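Local structure of Glyco_hydro_cc domain-containing protein (Cryptococcus neoformans, 6UBC) at residues A[267-272]-A[304-309]; A[333-338]-A[362-367]. The protein probably binds beta-1,3-glucan oligosaccharides, as an oligosaccharide-binding member (subgroup VII) of glycoside hydrolase family GH128. All blocks are in the same frame, centred on the assembly; numbering follows the deposited sequence.

Interaction 1 (A[267-272]-A[304-309]); sequences QYIIGF and QGSILI
Two neighbouring parallel strands of a beta-alpha-beta unit, 268-270 and 307-309, pair directly here; helix 287-298 makes the crossover between them, consistent with the (beta/alpha)8 barrel of GH128 enzymes. Ile307 N gives a nearly straight bond to Gln267 O (2.9 Å, 176° at the hydrogen). Ile269 then uses both its backbone groups, N to Ile307 O (2.9 Å) and O to Ile309 N (2.8 Å). Gly271 N closes the ladder on Ile309 O at 3.0 Å, more bent, 135° at the hydrogen. At the start of the ladder one water donates to both Gln267 O and Gly305 O. On one sheet face Tyr268, its OH hydrogen-bonded to Ser196 O, runs beside Ile307, whose CD1 is 3.5 Å from Tyr268 CE1, while CD1 of Ile309 reaches the edge of the tyrosine ring. On the other face, with CG1 anti to the carbonyl carbon (chi1 -61°) and the chain extended beyond it, Ile269 CD1 lies 3.7 Å from Ser306 CB and 3.9 Å from Leu308 CD2; Leu308 packs on Trp294 and Ile298 of the crossover helix. The backbone bonds thus fix the register, and mainly apolar side chains pack on both faces of a buried strand pair.

Interaction 2 (A[333-338]-A[362-367]); sequences STSWDI and YGKPIW
Lys364 and Trp336 carry the polar part of this contact between the loop before strand 339-345 and the turn leading into strand 366-375. The lysine chain is extended beyond CG, and its NZ donates a hydrogen bond to Trp336 O (2.8 Å), in the carbonyl plane. Ser335 OG lies 2.9 Å from the same Lys364 NZ. The ammonium group also stands over the face of the Trp336 five-membered ring, a cation-pi contact of 4.5 Å from NZ to the ring centroid and only 10° off the normal. One residue thus offers Lys364 both its carbonyl and its indole: with CG of Trp336 between its backbone N and carbonyl carbon (chi1 59°), the ring faces the same NZ that its carbonyl binds.

Aromatic packing comes next. The six-membered ring of Trp336 turns its edge to the face of Tyr362 in an edge-to-face pair, planes at 64°, and CZ2 stands over the centre of the tyrosine ring, 3.8 Å from Tyr362 CD1. The indole NE1 hydrogen-bonds to Thr339 OG1, which restrains the indole's rotation.

Toward strand 366-375 the contacts are apolar and CH-pi. Ile338 sets both branches against Trp367: CG2 touches Trp367 CD1 at 3.4 Å, and CD1 makes a CH-pi contact over the five-membered ring. In the backbone, Ile338 CA approaches Pro365 O at 3.3 Å as a CA-H...O contact.

Helix 324-331 meets Trp336 and Tyr362 through Ser329, with Tyr362 itself ending helix 348-362. Strand 406-411 receives Pro365 and Trp367 on Gln407, and Ile338 packs on Ile307 and Ile309 of strand 307-309.

Strand 307-309 joins the two contacts: Leu308 O of interaction 1 lies 2.8 Å from Asp337 N and 3.1 Å from Ile338 N of interaction 2, both probable hydrogen bonds. Asp337 OD2 accepts from Leu308 N, while its OD1 makes a salt bridge with Lys302, so one residue engages both backbone groups of Leu308. Packing on the Trp367 ring completes the junction, with Tyr268 CD1 3.5 Å from Trp367 CH2 and Ile309 CD1 3.6 Å from Trp367 CZ3. The centres are about 11 Å apart. Interaction 1 pairs two adjacent strands, whereas interaction 2 joins the segments that lead into the parallel strands 339-345 and 366-375, consistent with the next step round the barrel.

Interaction 1 (A[267-272]-A[304-309])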
loop_
_atom_site.group_PDB
_atom_site.type_symbol
_atom_site.label_atom_id
_atom_site.label_comp_id
_atom_site.label_asym_id
_atom_site.label_seq_id
_atom_site.Cartn_x
_atom_site.Cartn_y
_atom_site.Cartn_z
ATOM N N GLN A 267 8.724 -5.605 -11.408
ATOM C CA GLN A 267 9.600 -4.567 -10.786
ATOM C C GLN A 267 9.353 -4.474 -9.276
ATOM O O GLN A 267 10.332 -4.416 -8.543
ATOM C CB GLN A 267 9.425 -3.188 -11.396
ATOM C CG GLN A 267 10.113 -3.000 -12.764
ATOM C CD GLN A 267 10.158 -1.519 -13.068
ATOM O OE1 GLN A 267 11.205 -0.890 -12.969
ATOM N NE2 GLN A 267 8.986 -0.917 -13.260
ATOM N N TYR A 268 8.099 -4.581 -8.828
ATOM C CA TYR A 268 7.679 -4.426 -7.413
ATOM C C TYR A 268 6.629 -5.482 -7.056
ATOM O O TYR A 268 5.695 -5.724 -7.847
ATOM C CB TYR A 268 7.007 -3.058 -7.211
ATOM C CG TYR A 268 7.827 -1.889 -7.685
ATOM C CD1 TYR A 268 8.796 -1.314 -6.874
ATOM C CD2 TYR A 268 7.758 -1.455 -8.996
ATOM C CE1 TYR A 268 9.606 -0.276 -7.333
ATOM C CE2 TYR A 268 8.538 -0.401 -9.451
ATOM C CZ TYR A 268 9.482 0.179 -8.625
ATOM O OH TYR A 268 10.279 1.195 -9.126
ATOM N N ILE A 269 6.722 -6.036 -5.841
ATOM C CA ILE A 269 5.691 -6.974 -5.330
ATOM C C ILE A 269 5.242 -6.485 -3.972
ATOM O O ILE A 269 6.121 -6.394 -3.069
ATOM C CB ILE A 269 6.233 -8.376 -5.226
ATOM C CG1 ILE A 269 6.672 -8.930 -6.580
ATOM C CG2 ILE A 269 5.157 -9.244 -4.621
ATOM C CD1 ILE A 269 7.615 -10.103 -6.464
ATOM N N ILE A 270 3.967 -6.122 -3.853
ATOM C CA ILE A 270 3.354 -5.881 -2.518
ATOM C C ILE A 270 2.869 -7.209 -1.921
ATOM O O ILE A 270 2.191 -8.003 -2.599
ATOM C CB ILE A 270 2.242 -4.854 -2.644
ATOM C CG1 ILE A 270 2.811 -3.522 -3.113
ATOM C CG2 ILE A 270 1.433 -4.791 -1.319
ATOM C CD1 ILE A 270 1.734 -2.490 -3.433
ATOM N N GLY A 271 3.185 -7.439 -0.649
ATOM C CA GLY A 271 2.773 -8.595 0.136
ATOM C C GLY A 271 1.340 -8.478 0.644
ATOM O O GLY A 271 0.592 -7.531 0.295
ATOM N N PHE A 272 0.985 -9.409 1.505
ATOM C CA PHE A 272 -0.422 -9.704 1.825
ATOM C C PHE A 272 -1.121 -8.475 2.393
ATOM O O PHE A 272 -0.551 -7.713 3.192
ATOM C CB PHE A 272 -0.519 -10.856 2.813
ATOM C CG PHE A 272 0.432 -11.976 2.476
ATOM C CD1 PHE A 272 0.307 -12.655 1.295
ATOM C CD2 PHE A 272 1.485 -12.301 3.322
ATOM C CE1 PHE A 272 1.181 -13.687 0.967
ATOM C CE2 PHE A 272 2.344 -13.348 3.025
ATOM C CZ PHE A 272 2.180 -14.051 1.843
ATOM N N GLN A 304 15.396 -12.271 -9.347
ATOM C CA GLN A 304 15.181 -11.746 -10.692
ATOM C C GLN A 304 15.107 -10.227 -10.622
ATOM O O GLN A 304 14.749 -9.657 -11.615
ATOM C CB GLN A 304 13.937 -12.414 -11.265
ATOM C CG GLN A 304 13.872 -13.899 -10.917
ATOM C CD GLN A 304 14.849 -14.668 -11.768
ATOM O OE1 GLN A 304 14.924 -14.436 -12.965
ATOM N NE2 GLN A 304 15.634 -15.546 -11.159
ATOM N N GLY A 305 15.419 -9.587 -9.504
ATOM C CA GLY A 305 15.405 -8.125 -9.502
ATOM C C GLY A 305 14.160 -7.509 -8.862
ATOM O O GLY A 305 14.139 -6.253 -8.731
ATOM N N SER A 306 13.177 -8.301 -8.438
ATOM C CA SER A 306 11.902 -7.731 -7.905
ATOM C C SER A 306 12.208 -7.059 -6.567
ATOM O O SER A 306 12.994 -7.634 -5.762
ATOM C CB SER A 306 10.836 -8.772 -7.781
ATOM O OG SER A 306 10.564 -9.332 -9.051
ATOM N N ILE A 307 11.680 -5.855 -6.362
ATOM C CA ILE A 307 11.693 -5.185 -5.039
ATOM C C ILE A 307 10.539 -5.759 -4.184
ATOM O O ILE A 307 9.366 -5.745 -4.680
ATOM C CB ILE A 307 11.605 -3.663 -5.203
ATOM C CG1 ILE A 307 12.872 -3.079 -5.815
ATOM C CG2 ILE A 307 11.329 -2.991 -3.895
ATOM C CD1 ILE A 307 12.662 -1.726 -6.425
ATOM N N LEU A 308 10.835 -6.229 -2.959
ATOM C CA LEU A 308 9.837 -6.884 -2.085
ATOM C C LEU A 308 9.307 -5.898 -1.047
ATOM O O LEU A 308 10.067 -5.309 -0.274
ATOM C CB LEU A 308 10.410 -8.078 -1.386
ATOM C CG LEU A 308 11.011 -9.121 -2.323
ATOM C CD1 LEU A 308 11.302 -10.355 -1.511
ATOM C CD2 LEU A 308 10.077 -9.426 -3.486
ATOM N N ILE A 309 7.992 -5.705 -1.079
ATOM C CA ILE A 309 7.283 -4.837 -0.122
ATOM C C ILE A 309 6.535 -5.757 0.858
ATOM O O ILE A 309 5.843 -6.661 0.442
ATOM C CB ILE A 309 6.390 -3.869 -0.883
ATOM C CG1 ILE A 309 7.277 -2.958 -1.747
ATOM C CG2 ILE A 309 5.492 -3.072 0.026
ATOM C CD1 ILE A 309 6.880 -2.976 -3.210
HETATM O O HOH W 1 12.848 -3.995 -9.768
#

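Interaction 2 (A[333-338]-A[362-367])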
loop_
_atom_site.group_PDB
_atom_site.type_symbol
_atom_site.label_atom_id
_atom_site.label_comp_id
_atom_site.label_asym_id
_atom_site.label_seq_id
_atom_site.Cartn_x
_atom_site.Cartn_y
_atom_site.Cartn_z
ATOM N N SER A 333 12.770 -16.359 5.791
ATOM C CA SER A 333 14.200 -16.553 5.461
ATOM C C SER A 333 14.682 -15.424 4.579
ATOM O O SER A 333 15.894 -15.147 4.584
ATOM C CB SER A 333 14.443 -17.942 4.903
ATOM O OG SER A 333 14.369 -18.884 5.998
ATOM N N THR A 334 13.831 -14.875 3.737
ATOM C CA THR A 334 14.184 -13.729 2.843
ATOM C C THR A 334 13.419 -12.506 3.318
ATOM O O THR A 334 12.156 -12.587 3.343
ATOM C CB THR A 334 13.848 -14.020 1.379
ATOM O OG1 THR A 334 14.694 -15.113 1.014
ATOM C CG2 THR A 334 14.033 -12.818 0.475
ATOM N N SER A 335 14.101 -11.452 3.755
ATOM C CA SER A 335 13.386 -10.292 4.357
ATOM C C SER A 335 12.812 -9.433 3.225
ATOM O O SER A 335 13.119 -9.652 2.020
ATOM C CB SER A 335 14.170 -9.471 5.377
ATOM O OG SER A 335 13.238 -8.621 6.154
ATOM N N TRP A 336 12.030 -8.447 3.605
ATOM C CA TRP A 336 11.513 -7.478 2.633
ATOM C C TRP A 336 12.537 -6.354 2.434
ATOM O O TRP A 336 13.420 -6.162 3.334
ATOM C CB TRP A 336 10.166 -6.948 3.074
ATOM C CG TRP A 336 10.156 -6.254 4.407
ATOM C CD1 TRP A 336 10.375 -4.928 4.611
ATOM C CD2 TRP A 336 9.755 -6.801 5.660
ATOM N NE1 TRP A 336 10.175 -4.624 5.911
ATOM C CE2 TRP A 336 9.759 -5.749 6.582
ATOM C CE3 TRP A 336 9.361 -8.057 6.093
ATOM C CZ2 TRP A 336 9.447 -5.944 7.913
ATOM C CZ3 TRP A 336 9.059 -8.247 7.425
ATOM C CH2 TRP A 336 9.128 -7.200 8.324
ATOM N N ASP A 337 12.364 -5.610 1.342
ATOM C CA ASP A 337 13.181 -4.400 1.060
ATOM C C ASP A 337 12.511 -3.164 1.659
ATOM O O ASP A 337 13.210 -2.261 2.117
ATOM C CB ASP A 337 13.374 -4.260 -0.439
ATOM C CG ASP A 337 14.062 -5.425 -1.060
ATOM O OD1 ASP A 337 15.130 -5.719 -0.601
ATOM O OD2 ASP A 337 13.538 -6.001 -2.003
ATOM N N ILE A 338 11.177 -3.129 1.579
ATOM C CA ILE A 338 10.326 -1.937 1.864
ATOM C C ILE A 338 9.210 -2.330 2.838
ATOM O O ILE A 338 8.525 -3.303 2.569
ATOM C CB ILE A 338 9.816 -1.301 0.564
ATOM C CG1 ILE A 338 10.988 -0.715 -0.242
ATOM C CG2 ILE A 338 8.745 -0.265 0.853
ATOM C CD1 ILE A 338 10.589 -0.251 -1.581
ATOM N N TYR A 362 12.278 -1.360 12.086
ATOM C CA TYR A 362 12.912 -2.118 10.971
ATOM C C TYR A 362 14.035 -1.351 10.262
ATOM O O TYR A 362 14.825 -1.970 9.620
ATOM C CB TYR A 362 11.842 -2.575 9.994
ATOM C CG TYR A 362 10.908 -3.533 10.680
ATOM C CD1 TYR A 362 11.334 -4.813 10.995
ATOM C CD2 TYR A 362 9.617 -3.162 11.044
ATOM C CE1 TYR A 362 10.516 -5.715 11.670
ATOM C CE2 TYR A 362 8.785 -4.064 11.732
ATOM C CZ TYR A 362 9.219 -5.351 12.036
ATOM O OH TYR A 362 8.456 -6.262 12.756
ATOM N N GLY A 363 14.061 -0.034 10.347
ATOM C CA GLY A 363 15.072 0.819 9.725
ATOM C C GLY A 363 15.100 0.732 8.227
ATOM O O GLY A 363 16.097 1.210 7.668
ATOM N N LYS A 364 14.004 0.284 7.570
ATOM C CA LYS A 364 13.889 0.203 6.102
ATOM C C LYS A 364 12.938 1.275 5.554
ATOM O O LYS A 364 12.041 1.816 6.230
ATOM C CB LYS A 364 13.417 -1.193 5.678
ATOM C CG LYS A 364 14.418 -2.275 6.025
ATOM C CD LYS A 364 13.988 -3.618 5.653
ATOM C CE LYS A 364 15.001 -4.623 6.096
ATOM N NZ LYS A 364 14.536 -6.009 5.854
ATOM N N PRO A 365 13.154 1.640 4.288
ATOM C CA PRO A 365 12.291 2.574 3.607
ATOM C C PRO A 365 10.851 2.077 3.644
ATOM O O PRO A 365 10.635 0.865 3.642
ATOM C CB PRO A 365 12.805 2.649 2.155
ATOM C CG PRO A 365 14.191 2.049 2.199
ATOM C CD PRO A 365 14.290 1.190 3.449
ATOM N N ILE A 366 9.925 3.026 3.588
ATOM C CA ILE A 366 8.474 2.759 3.772
ATOM C C ILE A 366 7.703 3.056 2.491
ATOM O O ILE A 366 7.966 4.086 1.830
ATOM C CB ILE A 366 7.948 3.563 4.956
ATOM C CG1 ILE A 366 8.386 2.872 6.250
ATOM C CG2 ILE A 366 6.431 3.780 4.911
ATOM C CD1 ILE A 366 8.312 3.752 7.461
ATOM N N TRP A 367 6.718 2.222 2.208
ATOM C CA TRP A 367 5.658 2.536 1.245
ATOM C C TRP A 367 4.357 2.572 2.023
ATOM O O TRP A 367 4.062 1.623 2.768
ATOM C CB TRP A 367 5.580 1.516 0.101
ATOM C CG TRP A 367 6.525 1.703 -1.032
ATOM C CD1 TRP A 367 7.711 2.373 -1.068
ATOM C CD2 TRP A 367 6.289 1.216 -2.351
ATOM N NE1 TRP A 367 8.262 2.302 -2.296
ATOM C CE2 TRP A 367 7.411 1.603 -3.123
ATOM C CE3 TRP A 367 5.258 0.484 -2.943
ATOM C CZ2 TRP A 367 7.556 1.214 -4.454
ATOM C CZ3 TRP A 367 5.363 0.143 -4.280
ATOM C CH2 TRP A 367 6.509 0.522 -5.033
#